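Local coordinates for protein beta-galactosidase BgaB (Bifidobacterium adolescentis, PDB 5VYM) that hydrolyses terminal beta-D-galactose from galactooligosaccharides, being highly active on Gal(beta1-4)Gal, and is represented here by its trimerisation domain, at residues Arg20-Leu24 and Pro25-Leu29; Trp32-Val35 and Arg36-Arg40; Leu70-Ala74 and Ala75-Arg79. One frame throughout, in Å; residues are numbered along the deposited sequence.

Contact 1 of 3, residues Arg20-Leu24 and Pro25-Leu29; sequences RSQTL and PSMKL
Leu24 and Leu29 form the apolar heart of this local contact, their side chains meeting at about a right angle. Leu29 CD1 lies 3.8 Å from Leu24 CB, and Leu24 CD1 in turn rests 3.8 Å from Leu29 CB. CG of Leu24 stands anti to its carbonyl carbon (chi1 -67°), which places CD1 against Leu29. Pro25 CD lies beside Leu24 CB because the two residues are neighbours in sequence, and the proline ring packs on Ile131 of strand 131-132. Met27 folds back, bent at chi2 and chi3, and brings its methyl to the backbone of the first half: CE is 3.3 Å from the carbonyl O of Gln22 and 3.7 Å from Leu24 O. From Ser21 onward the chain forms most of the loop between helix 13-20 and helix 31-44. Gln22, with positive phi, is the first residue to leave the helical conformation, and a type I beta turn runs from Ser26 to Leu29. Hydrogen bonds hold both ends of the loop. At the turn, Ser26 OG accepts from Lys28 N at 3.2 Å, an ST turn. At the helix end, Thr23 OG1 donates to Ser21 OG over 2.6 Å, while Ser21 OG is also bonded to the backbone O of Ala18. Across the subunit boundary, Lys28 NZ makes a salt bridge with Asp211 of the second subunit, and Ser26 packs on Leu161 of that subunit.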
loop_
_atom_site.group_PDB
_atom_site.type_symbol
_atom_site.label_atom_id
_atom_site.label_comp_id
_atom_site.label_asym_id
_atom_site.label_seq_id
_atom_site.Cartn_x
_atom_site.Cartn_y
_atom_site.Cartn_z
ATOM N N ARG B 20 -16.169 10.222 22.339
ATOM C CA ARG B 20 -16.876 10.949 23.386
ATOM C C ARG B 20 -17.497 12.247 22.890
ATOM O O ARG B 20 -18.427 12.754 23.526
ATOM C CB ARG B 20 -15.925 11.257 24.544
ATOM C CG ARG B 20 -15.378 10.034 25.255
ATOM C CD ARG B 20 -14.268 10.438 26.209
ATOM N NE ARG B 20 -13.774 9.317 27.001
ATOM C CZ ARG B 20 -12.671 9.360 27.739
ATOM N NH1 ARG B 20 -11.944 10.469 27.777
ATOM N NH2 ARG B 20 -12.290 8.297 28.433
ATOM N N SER B 21 -17.009 12.795 21.774
ATOM C CA SER B 21 -17.461 14.111 21.332
ATOM C C SER B 21 -18.933 14.128 20.944
ATOM O O SER B 21 -19.521 15.211 20.858
ATOM C CB SER B 21 -16.612 14.593 20.152
ATOM O OG SER B 21 -16.882 13.835 18.986
ATOM N N GLN B 22 -19.537 12.963 20.706
ATOM C CA GLN B 22 -20.934 12.845 20.287
ATOM C C GLN B 22 -21.198 13.543 18.956
ATOM O O GLN B 22 -22.343 13.895 18.653
ATOM C CB GLN B 22 -21.886 13.386 21.361
ATOM C CG GLN B 22 -21.654 12.838 22.764
ATOM C CD GLN B 22 -22.238 11.452 22.958
ATOM O OE1 GLN B 22 -21.842 10.497 22.290
ATOM N NE2 GLN B 22 -23.192 11.338 23.875
ATOM N N THR B 23 -20.157 13.745 18.147
ATOM C CA THR B 23 -20.266 14.472 16.888
ATOM C C THR B 23 -20.181 13.560 15.670
ATOM O O THR B 23 -20.154 14.055 14.538
ATOM C CB THR B 23 -19.180 15.548 16.804
ATOM O OG1 THR B 23 -17.888 14.938 16.918
ATOM C CG2 THR B 23 -19.352 16.571 17.917
ATOM N N LEU B 24 -20.139 12.248 15.871
ATOM C CA LEU B 24 -20.047 11.301 14.772
ATOM C C LEU B 24 -21.431 11.012 14.195
ATOM O O LEU B 24 -22.450 11.305 14.826
ATOM C CB LEU B 24 -19.385 10.014 15.255
ATOM C CG LEU B 24 -17.910 10.163 15.630
ATOM C CD1 LEU B 24 -17.354 8.846 16.132
ATOM C CD2 LEU B 24 -17.109 10.670 14.442
ATOM N N PRO B 25 -21.498 10.442 12.985
ATOM C CA PRO B 25 -22.812 10.158 12.378
ATOM C C PRO B 25 -23.674 9.179 13.163
ATOM O O PRO B 25 -24.843 8.995 12.799
ATOM C CB PRO B 25 -22.445 9.586 11.001
ATOM C CG PRO B 25 -21.104 10.154 10.705
ATOM C CD PRO B 25 -20.397 10.231 12.028
ATOM N N SER B 26 -23.153 8.546 14.212
ATOM C CA SER B 26 -23.947 7.601 14.986
ATOM C C SER B 26 -23.357 7.472 16.381
ATOM O O SER B 26 -22.137 7.376 16.537
ATOM C CB SER B 26 -24.004 6.228 14.305
ATOM O OG SER B 26 -24.647 5.274 15.134
ATOM N N MET B 27 -24.232 7.467 17.390
ATOM C CA MET B 27 -23.782 7.275 18.762
ATOM C C MET B 27 -23.323 5.848 19.023
ATOM O O MET B 27 -22.667 5.598 20.038
ATOM C CB MET B 27 -24.896 7.649 19.741
ATOM C CG MET B 27 -25.395 9.084 19.619
ATOM S SD MET B 27 -24.142 10.327 19.992
ATOM C CE MET B 27 -23.644 10.832 18.346
ATOM N N LYS B 28 -23.656 4.909 18.133
ATOM C CA LYS B 28 -23.178 3.538 18.274
ATOM C C LYS B 28 -21.673 3.434 18.060
ATOM O O LYS B 28 -21.057 2.470 18.528
ATOM C CB LYS B 28 -23.925 2.628 17.296
ATOM C CG LYS B 28 -23.677 1.136 17.490
ATOM C CD LYS B 28 -24.070 0.679 18.884
ATOM C CE LYS B 28 -24.038 -0.839 18.995
ATOM N NZ LYS B 28 -22.692 -1.403 18.688
ATOM N N LEU B 29 -21.071 4.401 17.370
ATOM C CA LEU B 29 -19.622 4.434 17.199
ATOM C C LEU B 29 -18.965 4.689 18.549
ATOM O O LEU B 29 -19.022 5.805 19.077
ATOM C CB LEU B 29 -19.236 5.508 16.189
ATOM C CG LEU B 29 -19.699 5.271 14.752
ATOM C CD1 LEU B 29 -19.383 6.476 13.876
ATOM C CD2 LEU B 29 -19.057 4.009 14.191
#

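Contact 2 of 3, residues Trp32-Val35 and Arg36-Arg40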
loop_
_atom_site.group_PDB
_atom_site.type_symbol
_atom_site.label_atom_id
_atom_site.label_comp_id
_atom_site.label_asym_id
_atom_site.label_seq_id
_atom_site.Cartn_x
_atom_site.Cartn_y
_atom_site.Cartn_z
ATOM N N TRP B 32 -13.822 2.308 22.627
ATOM C CA TRP B 32 -13.504 1.401 23.726
ATOM C C TRP B 32 -14.521 0.273 23.842
ATOM O O TRP B 32 -14.153 -0.853 24.196
ATOM C CB TRP B 32 -13.412 2.163 25.048
ATOM C CG TRP B 32 -13.115 1.257 26.200
ATOM C CD1 TRP B 32 -13.956 0.923 27.220
ATOM C CD2 TRP B 32 -11.897 0.540 26.431
ATOM N NE1 TRP B 32 -13.330 0.053 28.081
ATOM C CE2 TRP B 32 -12.065 -0.198 27.619
ATOM C CE3 TRP B 32 -10.678 0.457 25.751
ATOM C CZ2 TRP B 32 -11.061 -1.009 28.142
ATOM C CZ3 TRP B 32 -9.681 -0.348 26.272
ATOM C CH2 TRP B 32 -9.880 -1.071 27.456
ATOM N N HIS B 33 -15.795 0.551 23.559
ATOM C CA HIS B 33 -16.785 -0.520 23.559
ATOM C C HIS B 33 -16.512 -1.521 22.445
ATOM O O HIS B 33 -16.753 -2.721 22.617
ATOM C CB HIS B 33 -18.195 0.057 23.429
ATOM C CG HIS B 33 -18.694 0.717 24.676
ATOM N ND1 HIS B 33 -20.006 1.105 24.839
ATOM C CD2 HIS B 33 -18.056 1.053 25.823
ATOM C CE1 HIS B 33 -20.156 1.654 26.032
ATOM N NE2 HIS B 33 -18.988 1.635 26.649
ATOM N N ASP B 34 -16.004 -1.051 21.305
ATOM C CA ASP B 34 -15.621 -1.968 20.238
ATOM C C ASP B 34 -14.408 -2.796 20.647
ATOM O O ASP B 34 -14.312 -3.980 20.300
ATOM C CB ASP B 34 -15.342 -1.187 18.953
ATOM C CG ASP B 34 -15.668 -1.981 17.700
ATOM O OD1 ASP B 34 -16.110 -3.144 17.823
ATOM O OD2 ASP B 34 -15.485 -1.439 16.589
ATOM N N VAL B 35 -13.483 -2.193 21.398
ATOM C CA VAL B 35 -12.323 -2.930 21.893
ATOM C C VAL B 35 -12.756 -4.029 22.855
ATOM O O VAL B 35 -12.266 -5.163 22.785
ATOM C CB VAL B 35 -11.321 -1.964 22.553
ATOM C CG1 VAL B 35 -10.220 -2.738 23.261
ATOM C CG2 VAL B 35 -10.732 -1.020 21.517
ATOM N N ARG B 36 -13.679 -3.715 23.769
ATOM C CA ARG B 36 -14.136 -4.714 24.732
ATOM C C ARG B 36 -14.855 -5.866 24.039
ATOM O O ARG B 36 -14.666 -7.033 24.403
ATOM C CB ARG B 36 -15.051 -4.072 25.775
ATOM C CG ARG B 36 -14.391 -3.000 26.621
ATOM C CD ARG B 36 -15.289 -2.582 27.777
ATOM N NE ARG B 36 -16.654 -2.297 27.341
ATOM C CZ ARG B 36 -17.564 -1.684 28.092
ATOM N NH1 ARG B 36 -17.254 -1.281 29.317
ATOM N NH2 ARG B 36 -18.782 -1.466 27.618
ATOM N N ASP B 37 -15.686 -5.557 23.040
ATOM C CA ASP B 37 -16.400 -6.607 22.322
ATOM C C ASP B 37 -15.433 -7.544 21.608
ATOM O O ASP B 37 -15.607 -8.767 21.637
ATOM C CB ASP B 37 -17.387 -5.991 21.330
ATOM C CG ASP B 37 -18.595 -5.379 22.014
ATOM O OD1 ASP B 37 -18.688 -5.472 23.256
ATOM O OD2 ASP B 37 -19.452 -4.806 21.307
ATOM N N TRP B 38 -14.404 -6.989 20.963
ATOM C CA TRP B 38 -13.399 -7.833 20.327
ATOM C C TRP B 38 -12.594 -8.616 21.356
ATOM O O TRP B 38 -12.185 -9.751 21.083
ATOM C CB TRP B 38 -12.472 -6.987 19.455
ATOM C CG TRP B 38 -13.035 -6.676 18.100
ATOM C CD1 TRP B 38 -13.800 -5.599 17.757
ATOM C CD2 TRP B 38 -12.874 -7.450 16.905
ATOM N NE1 TRP B 38 -14.125 -5.654 16.422
ATOM C CE2 TRP B 38 -13.568 -6.782 15.877
ATOM C CE3 TRP B 38 -12.210 -8.645 16.606
ATOM C CZ2 TRP B 38 -13.618 -7.267 14.571
ATOM C CZ3 TRP B 38 -12.261 -9.125 15.308
ATOM C CH2 TRP B 38 -12.959 -8.438 14.307
ATOM N N TYR B 39 -12.356 -8.036 22.534
ATOM C CA TYR B 39 -11.624 -8.754 23.573
ATOM C C TYR B 39 -12.404 -9.976 24.040
ATOM O O TYR B 39 -11.855 -11.080 24.139
ATOM C CB TYR B 39 -11.319 -7.827 24.750
ATOM C CG TYR B 39 -10.622 -8.529 25.895
ATOM C CD1 TYR B 39 -11.351 -9.117 26.923
ATOM C CD2 TYR B 39 -9.237 -8.614 25.945
ATOM C CE1 TYR B 39 -10.723 -9.767 27.965
ATOM C CE2 TYR B 39 -8.598 -9.263 26.986
ATOM C CZ TYR B 39 -9.347 -9.836 27.994
ATOM O OH TYR B 39 -8.719 -10.482 29.033
ATOM N N ARG B 40 -13.691 -9.796 24.341
ATOM C CA ARG B 40 -14.506 -10.919 24.787
ATOM C C ARG B 40 -14.699 -11.942 23.675
ATOM O O ARG B 40 -14.793 -13.145 23.949
ATOM C CB ARG B 40 -15.856 -10.418 25.302
ATOM C CG ARG B 40 -16.701 -11.495 25.958
ATOM C CD ARG B 40 -17.603 -10.911 27.034
ATOM N NE ARG B 40 -16.838 -10.219 28.069
ATOM C CZ ARG B 40 -16.225 -10.828 29.080
ATOM N NH1 ARG B 40 -16.279 -12.149 29.195
ATOM N NH2 ARG B 40 -15.553 -10.117 29.975
#
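Arg36 reaches back one turn of helix 31-44 to lie against both Trp32 and His33. The contact with His33 is a stack: guanidinium and imidazole lie flat on each other, centres 4.2 Å apart and planes at 5°. NH2 sits over the imidazole, toward its rim, 3.2 Å from His33 CD2. The contact with Trp32 is made by the aliphatic part of the arginine. CG forms a CH-pi contact 3.9 Å from the centroid of the five-membered Trp32 ring, and CD comes within 3.3 Å of Trp32 NE1. A bend at chi3 (-49°) then turns the guanidinium from the indole onto the histidine. An alanine in place of Trp32 would remove the surface under CG and CD, and the arm of Arg36 would probably be freer to swing off His33. Asp34 and Trp38 run side by side, Asp34 OD1 3.4 Å from Trp38 CD1, while Asp34 OD2 bonds Thr68 OG1. The backbone O of Asp34 lies in the indole plane at its edge, 3.1 Å from Trp38 CD1. Backbone i to i+4 bonds link Trp32 with Arg36 and Asp34 with Trp38. Val35 packs toward the sheet on Ile9 and Ile51, and Trp38 also meets Leu217 of the second subunit. With a cationic guanidinium flat on its ring, His33 would be expected to favour the neutral form.

Contact 3 of 3, residues Leu70-Ala74 and Ala75-Arg79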
loop_
_atom_site.group_PDB
_atom_site.type_symbol
_atom_site.label_atom_id
_atom_site.label_comp_id
_atom_site.label_asym_id
_atom_site.label_seq_id
_atom_site.Cartn_x
_atom_site.Cartn_y
_atom_site.Cartn_z
ATOM N N LEU B 70 -10.755 5.483 14.891
ATOM C CA LEU B 70 -11.157 6.563 13.993
ATOM C C LEU B 70 -9.970 7.430 13.594
ATOM O O LEU B 70 -9.865 7.856 12.438
ATOM C CB LEU B 70 -12.240 7.417 14.654
ATOM C CG LEU B 70 -13.607 6.759 14.834
ATOM C CD1 LEU B 70 -14.169 7.082 16.206
ATOM C CD2 LEU B 70 -14.558 7.218 13.742
ATOM N N ILE B 71 -9.072 7.705 14.534
ATOM C CA ILE B 71 -7.923 8.567 14.293
ATOM C C ILE B 71 -6.735 7.685 13.940
ATOM O O ILE B 71 -6.288 6.873 14.759
ATOM C CB ILE B 71 -7.610 9.445 15.514
ATOM C CG1 ILE B 71 -8.896 10.041 16.095
ATOM C CG2 ILE B 71 -6.633 10.546 15.134
ATOM C CD1 ILE B 71 -9.589 11.019 15.181
ATOM N N LEU B 72 -6.227 7.838 12.719
ATOM C CA LEU B 72 -5.026 7.145 12.270
ATOM C C LEU B 72 -4.133 8.148 11.563
ATOM O O LEU B 72 -4.504 8.679 10.511
ATOM C CB LEU B 72 -5.360 5.979 11.336
ATOM C CG LEU B 72 -5.410 4.578 11.945
ATOM C CD1 LEU B 72 -5.499 3.532 10.844
ATOM C CD2 LEU B 72 -4.201 4.328 12.833
ATOM N N SER B 73 -2.969 8.416 12.144
ATOM C CA SER B 73 -1.992 9.263 11.487
ATOM C C SER B 73 -1.404 8.540 10.277
ATOM O O SER B 73 -1.563 7.328 10.102
ATOM C CB SER B 73 -0.884 9.660 12.461
ATOM O OG SER B 73 -0.231 8.513 12.978
ATOM N N ALA B 74 -0.722 9.305 9.424
ATOM C CA ALA B 74 -0.022 8.693 8.300
ATOM C C ALA B 74 1.070 7.749 8.787
ATOM O O ALA B 74 1.252 6.658 8.235
ATOM C CB ALA B 74 0.563 9.772 7.390
ATOM N N ALA B 75 1.795 8.148 9.836
ATOM C CA ALA B 75 2.876 7.315 10.352
ATOM C C ALA B 75 2.343 6.006 10.921
ATOM O O ALA B 75 2.980 4.956 10.779
ATOM C CB ALA B 75 3.665 8.080 11.412
ATOM N N ASP B 76 1.176 6.045 11.566
ATOM C CA ASP B 76 0.610 4.821 12.123
ATOM C C ASP B 76 0.063 3.914 11.028
ATOM O O ASP B 76 0.170 2.685 11.123
ATOM C CB ASP B 76 -0.473 5.157 13.148
ATOM C CG ASP B 76 0.103 5.605 14.480
ATOM O OD1 ASP B 76 1.282 5.292 14.757
ATOM O OD2 ASP B 76 -0.623 6.263 15.255
ATOM N N THR B 77 -0.529 4.496 9.982
ATOM C CA THR B 77 -0.932 3.692 8.832
ATOM C C THR B 77 0.281 3.041 8.179
ATOM O O THR B 77 0.215 1.893 7.724
ATOM C CB THR B 77 -1.692 4.556 7.822
ATOM O OG1 THR B 77 -2.773 5.226 8.480
ATOM C CG2 THR B 77 -2.258 3.698 6.702
ATOM N N GLN B 78 1.407 3.759 8.143
ATOM C CA GLN B 78 2.641 3.187 7.615
ATOM C C GLN B 78 3.145 2.052 8.499
ATOM O O GLN B 78 3.688 1.061 7.995
ATOM C CB GLN B 78 3.704 4.277 7.477
ATOM C CG GLN B 78 5.020 3.799 6.882
ATOM C CD GLN B 78 4.869 3.306 5.458
ATOM O OE1 GLN B 78 4.251 3.965 4.623
ATOM N NE2 GLN B 78 5.428 2.135 5.175
ATOM N N ARG B 79 2.976 2.176 9.819
ATOM C CA ARG B 79 3.391 1.102 10.717
ATOM C C ARG B 79 2.594 -0.170 10.460
ATOM O O ARG B 79 3.141 -1.277 10.516
ATOM C CB ARG B 79 3.243 1.539 12.174
ATOM C CG ARG B 79 4.222 2.615 12.617
ATOM C CD ARG B 79 3.905 3.083 14.029
ATOM N NE ARG B 79 4.062 2.010 15.007
ATOM C CZ ARG B 79 3.433 1.972 16.178
ATOM N NH1 ARG B 79 2.591 2.941 16.512
ATOM N NH2 ARG B 79 3.635 0.959 17.009
HETATM O O HOH W 1 -2.726 7.364 14.809
#
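Asp76 and Ser73 meet at the N-terminus of helix 74-85, and the aspartate touches something at every step. Its CB lies 3.4 Å from Ser73 OG and 3.8 Å from Leu72 CD2, so the first carbon bridges a polar and an apolar neighbour. CG, beside the backbone N of its own residue, carries the carboxylate past the same serine oxygen, with OD2 3.2 Å from Ser73 OG. OD1 turns the other way, along the helix, and forms a salt bridge of 3.2 Å with Arg79 NH1; the nitrogen arrives from above the carboxylate plane, 46° out of it, while the oxygen lies in the plane of the guanidinium. A water accepts from Ser73 N at 2.9 Å, and its link to Asp76 OD2 is too short to be trusted.

Ser73 is the N-cap. Its OG, set between the backbone N and the carbonyl carbon (chi1 59°), accepts from Asp76 N at 3.2 Å and so satisfies an amide of the first turn. Its carbonyl O is gripped twice, by Thr77 N at 3.0 Å and Thr77 OG1 at 2.9 Å, from opposite faces of the carbonyl plane; the second bond also orients the threonine hydroxyl.

The cap opens the helical part of a beta-alpha-beta crossover from strand 63-66 to strand 89-93. Thr77 and Gln78 pack on Leu117 of helix 117-122, Ile71 touches Glu14 of helix 13-20, and Arg79 also bonds the backbone O of Leu54 and of Tyr56, just beyond strand 50-53.

In the fold
The contacts follow one another along the chain: contact 1 in the loop after helix 13-20, contact 2 on helix 31-44, contact 3 at the start of helix 74-85. All lie in the alpha/beta part of the trimerisation domain, around the parallel sheet ordered 50-53, 7-11, 63-66, 89-93. Their centres are about 17 Å (1 and 2), 21 Å (1 and 3) and 20 Å (2 and 3) apart. Contacts 1 and 3 meet through Leu24 CD1 and Leu70 CD1, 3.6 Å apart, joining two loops, whereas contacts 2 and 3 do not touch. Contacts 1 and 2 both reach the second subunit, consistent with a domain built for association; no other chain of the assembly touches contact 3.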